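PDB 5LHA: omega transaminase from Pseudomonas sp., which catalyses PMP/PLP-dependent transfer of amino groups between amines and carbonyl acceptors, as a fold type I class III aminotransferase. Local coordinates for residues A[76-79]-A[80-84]; A[215-219]-A[220-224]. One frame throughout, in Å; residues are numbered along the deposited sequence.

Interaction 1. Residues A[76-79]-A[80-84]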
loop_
_atom_site.group_PDB
_atom_site.type_symbol
_atom_site.label_atom_id
_atom_site.label_comp_id
_atom_site.label_asym_id
_atom_site.label_seq_id
_atom_site.Cartn_x
_atom_site.Cartn_y
_atom_site.Cartn_z
ATOM N N ALA A 76 25.964 -31.610 25.040
ATOM C CA ALA A 76 25.454 -32.177 26.290
ATOM C C ALA A 76 24.242 -31.407 26.810
ATOM O O ALA A 76 23.313 -32.004 27.365
ATOM C CB ALA A 76 26.561 -32.216 27.346
ATOM N N ALA A 77 24.247 -30.081 26.676
ATOM C CA ALA A 77 23.094 -29.292 27.100
ATOM C C ALA A 77 21.841 -29.665 26.319
ATOM O O ALA A 77 20.759 -29.803 26.899
ATOM C CB ALA A 77 23.395 -27.799 26.939
ATOM N N ILE A 78 21.972 -29.867 25.009
ATOM C CA ILE A 78 20.813 -30.209 24.189
ATOM C C ILE A 78 20.252 -31.564 24.603
ATOM O O ILE A 78 19.036 -31.739 24.751
ATOM C CB ILE A 78 21.192 -30.181 22.697
ATOM C CG1 ILE A 78 21.417 -28.742 22.229
ATOM C CG2 ILE A 78 20.108 -30.826 21.868
ATOM C CD1 ILE A 78 22.218 -28.630 20.955
ATOM N N ALA A 79 21.138 -32.548 24.784
ATOM C CA ALA A 79 20.717 -33.878 25.210
ATOM C C ALA A 79 20.009 -33.832 26.560
ATOM O O ALA A 79 18.994 -34.510 26.760
ATOM C CB ALA A 79 21.928 -34.812 25.260
ATOM N N ALA A 80 20.552 -33.063 27.508
ATOM C CA ALA A 80 19.928 -32.940 28.821
ATOM C C ALA A 80 18.497 -32.429 28.710
ATOM O O ALA A 80 17.576 -32.996 29.304
ATOM C CB ALA A 80 20.765 -32.027 29.716
ATOM N N GLN A 81 18.287 -31.365 27.939
ATOM C CA GLN A 81 16.952 -30.775 27.859
ATOM C C GLN A 81 15.969 -31.683 27.121
ATOM O O GLN A 81 14.780 -31.710 27.454
ATOM C CB GLN A 81 17.013 -29.407 27.193
ATOM C CG GLN A 81 15.687 -28.681 27.249
ATOM C CD GLN A 81 15.180 -28.514 28.670
ATOM O OE1 GLN A 81 15.945 -28.178 29.561
ATOM N NE2 GLN A 81 13.885 -28.743 28.881
ATOM N N LEU A 82 16.427 -32.383 26.079
ATOM C CA LEU A 82 15.558 -33.328 25.380
ATOM C C LEU A 82 15.004 -34.401 26.325
ATOM O O LEU A 82 13.829 -34.783 26.224
ATOM C CB LEU A 82 16.325 -33.972 24.218
ATOM C CG LEU A 82 16.697 -33.151 22.977
ATOM C CD1 LEU A 82 17.487 -34.017 22.012
ATOM C CD2 LEU A 82 15.462 -32.614 22.274
ATOM N N ASP A 83 15.841 -34.910 27.243
ATOM C CA ASP A 83 15.390 -35.898 28.225
ATOM C C ASP A 83 14.334 -35.329 29.165
ATOM O O ASP A 83 13.476 -36.068 29.662
ATOM C CB ASP A 83 16.569 -36.417 29.052
ATOM C CG ASP A 83 17.472 -37.365 28.281
ATOM O OD1 ASP A 83 17.025 -37.937 27.264
ATOM O OD2 ASP A 83 18.633 -37.551 28.716
ATOM N N GLU A 84 14.413 -34.038 29.462
ATOM C CA GLU A 84 13.484 -33.411 30.389
ATOM C C GLU A 84 12.227 -32.934 29.671
ATOM O O GLU A 84 11.121 -33.417 29.934
ATOM C CB GLU A 84 14.184 -32.245 31.087
ATOM C CG GLU A 84 13.289 -31.409 31.966
ATOM C CD GLU A 84 14.087 -30.416 32.765
ATOM O OE1 GLU A 84 15.160 -30.810 33.268
ATOM O OE2 GLU A 84 13.663 -29.243 32.866
#
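Ile78 and Leu82 meet one turn apart on helix 72-85, an i to i+4 contact, part buried and part exposed, near the periphery of the chain and against a second subunit. The two aliphatic side chains lie side by side and point the same way, with Ile78 CG2 4.1 Å from Leu82 CD1. Ile78 turns that methyl toward the next turn by holding CG2 anti to its backbone N (chi1 -71°, measured to CG1). Leu82 CG lies 3.3 Å from Ile78 O, close against the oxygen that its own N-H engages. That bond, Leu82 N to Ile78 O, measures 3.0 Å and is nearly straight at 164°. Regular i to i+4 bonds run beside it, from Ala80 N to Ala76 O at 3.0 Å, from Gln81 N to Ala77 O at 3.1 Å and from Asp83 N to Ala79 O at 3.2 Å. Ala76 and Ala80 occupy the exposed flank. Gln81 is bent at chi2 (57°); its NE2 bonds to Leu85 O and its OE1 to Arg98 NH1, which also forms a salt bridge with Glu84 OE2, while Asp83 OD1 pairs with Lys75 of the second subunit. Ile78 and Leu82 of that subunit pack reciprocally on Leu82 and Ile78, so this same pair meets its copy at the interface. Within the chain, Ile78, Gln81 and Leu82 rest on helix 335-350, touching Thr336, Ala339 and Ala340.

Interaction 2. Residues A[215-219]-A[220-224]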
loop_
_atom_site.group_PDB
_atom_site.type_symbol
_atom_site.label_atom_id
_atom_site.label_comp_id
_atom_site.label_asym_id
_atom_site.label_seq_id
_atom_site.Cartn_x
_atom_site.Cartn_y
_atom_site.Cartn_z
ATOM N N GLU A 215 16.734 15.824 6.823
ATOM C CA GLU A 215 15.902 16.320 5.738
ATOM C C GLU A 215 14.776 15.344 5.429
ATOM O O GLU A 215 13.624 15.753 5.239
ATOM C CB GLU A 215 16.766 16.577 4.505
ATOM C CG GLU A 215 17.666 17.801 4.657
ATOM C CD GLU A 215 18.800 17.834 3.654
ATOM O OE1 GLU A 215 18.949 16.852 2.896
ATOM O OE2 GLU A 215 19.544 18.840 3.624
ATOM N N GLN A 216 15.081 14.044 5.422
ATOM C CA GLN A 216 14.056 13.038 5.167
ATOM C C GLN A 216 13.005 13.027 6.268
ATOM O O GLN A 216 11.813 12.844 5.997
ATOM C CB GLN A 216 14.697 11.656 5.027
ATOM C CG GLN A 216 15.505 11.475 3.754
ATOM C CD GLN A 216 14.844 12.112 2.545
ATOM O OE1 GLN A 216 15.363 13.072 1.975
ATOM N NE2 GLN A 216 13.692 11.587 2.153
ATOM N N ILE A 217 13.437 13.179 7.522
ATOM C CA ILE A 217 12.508 13.202 8.652
ATOM C C ILE A 217 11.559 14.387 8.537
ATOM O O ILE A 217 10.350 14.262 8.773
ATOM C CB ILE A 217 13.279 13.233 9.986
ATOM C CG1 ILE A 217 14.049 11.927 10.194
ATOM C CG2 ILE A 217 12.335 13.515 11.160
ATOM C CD1 ILE A 217 14.926 11.926 11.427
ATOM N N ALA A 218 12.108 15.564 8.219
ATOM C CA ALA A 218 11.286 16.757 8.030
ATOM C C ALA A 218 10.285 16.578 6.897
ATOM O O ALA A 218 9.107 16.928 7.034
ATOM C CB ALA A 218 12.185 17.961 7.753
ATOM N N LEU A 219 10.730 16.011 5.781
ATOM C CA LEU A 219 9.861 15.859 4.621
ATOM C C LEU A 219 8.651 14.992 4.937
ATOM O O LEU A 219 7.528 15.305 4.527
ATOM C CB LEU A 219 10.668 15.257 3.466
ATOM C CG LEU A 219 9.909 14.701 2.267
ATOM C CD1 LEU A 219 9.205 15.803 1.521
ATOM C CD2 LEU A 219 10.864 13.936 1.351
ATOM N N LEU A 220 8.870 13.882 5.646
ATOM C CA LEU A 220 7.801 12.942 5.952
ATOM C C LEU A 220 6.962 13.398 7.137
ATOM O O LEU A 220 5.790 13.020 7.249
ATOM C CB LEU A 220 8.393 11.560 6.238
ATOM C CG LEU A 220 9.183 10.873 5.112
ATOM C CD1 LEU A 220 9.903 9.629 5.652
ATOM C CD2 LEU A 220 8.299 10.514 3.915
ATOM N N GLY A 221 7.547 14.168 8.043
ATOM C CA GLY A 221 6.881 14.468 9.288
ATOM C C GLY A 221 7.230 13.399 10.299
ATOM O O GLY A 221 6.845 12.236 10.149
ATOM N N ALA A 222 7.969 13.792 11.334
ATOM C CA ALA A 222 8.397 12.843 12.350
ATOM C C ALA A 222 7.216 12.085 12.943
ATOM O O ALA A 222 7.359 10.929 13.346
ATOM C CB ALA A 222 9.187 13.575 13.435
ATOM N N GLN A 223 6.047 12.718 13.014
ATOM C CA GLN A 223 4.874 12.081 13.597
ATOM C C GLN A 223 4.369 10.875 12.808
ATOM O O GLN A 223 3.458 10.194 13.284
ATOM C CB GLN A 223 3.750 13.106 13.762
ATOM C CG GLN A 223 3.175 13.662 12.463
ATOM C CD GLN A 223 3.989 14.809 11.869
ATOM O OE1 GLN A 223 5.091 15.111 12.326
ATOM N NE2 GLN A 223 3.448 15.438 10.829
ATOM N N THR A 224 4.913 10.590 11.629
ATOM C CA THR A 224 4.512 9.406 10.873
ATOM C C THR A 224 5.512 8.253 10.951
ATOM O O THR A 224 5.249 7.187 10.387
ATOM C CB THR A 224 4.273 9.771 9.401
ATOM O OG1 THR A 224 5.506 10.196 8.798
ATOM C CG2 THR A 224 3.244 10.873 9.290
#
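Ile217 and Ala222 close the C-terminal end of helix 202-220 with a small apolar contact: Ile217 CG2 lies 3.9 Å from Ala222 CB, across the turn made by Gly221. The isoleucine reaches it with the methyl branch rather than the longer arm, because CG2 is anti to the backbone N while CG1 (chi1 -66°) lies beside it. Leu220 folds back on the preceding turn, its CG 3.4 Å from Gln216 O, the same carbonyl that receives Leu220 N at 3.1 Å. The backbone then unwinds. Gly221 N is 2.9 Å from Ile217 O, in a hydrogen bond bent to 133°, and also makes a weak one of 3.3 Å to Ala218 O, so a single N-H is shared between two carbonyls of the last turn.

Gly221 has left helical geometry with phi at +89°, and at its backbone angles a CB would be pressed against the carbonyl O of Leu220; glycine fits the change of direction. The following 3-10 turn, 222-224, is tied back to the same residue. Gly221 O accepts both Thr224 N at 2.9 Å and Thr224 OG1 at 2.8 Å, the hydroxyl lying in the carbonyl plane. Two donors from one residue thus grip this oxygen and brace the turn just before strand 225-230.

Tyr175 of the third subunit hydrogen-bonds Ala218 O through its hydroxyl, and Leu186 of that subunit packs on Leu219, so the helix end also belongs to a subunit interface. In its own chain, His257 touches both Ile217 and Ala222, while Ile259 also touches Ile217. Gln216 touches Leu187 and Leu220 touches His185, both of strand 184-187, and Thr224 pairs by backbone bonds with Thr148 and Arg149, at the start of strand 149-153.

Interaction 1 comes first along the chain, within helix 72-85; interaction 2 follows more than a hundred residues later, where helix 202-220 runs into strand 225-230. Their centres are 51 Å apart on opposite sides of the chain's centre, and their nearest atoms are about 41 Å apart, so they do not touch. Both belong to the class III aminotransferase fold. Interaction 2 leads directly into the seven-stranded mixed sheet that includes strands 225-230 and 260-264, whereas interaction 1 borders helix 335-350. Each meets a different neighbour, the second subunit at 76-84 and the third at 215-224, so the two mark separate interfaces of the four-chain assembly.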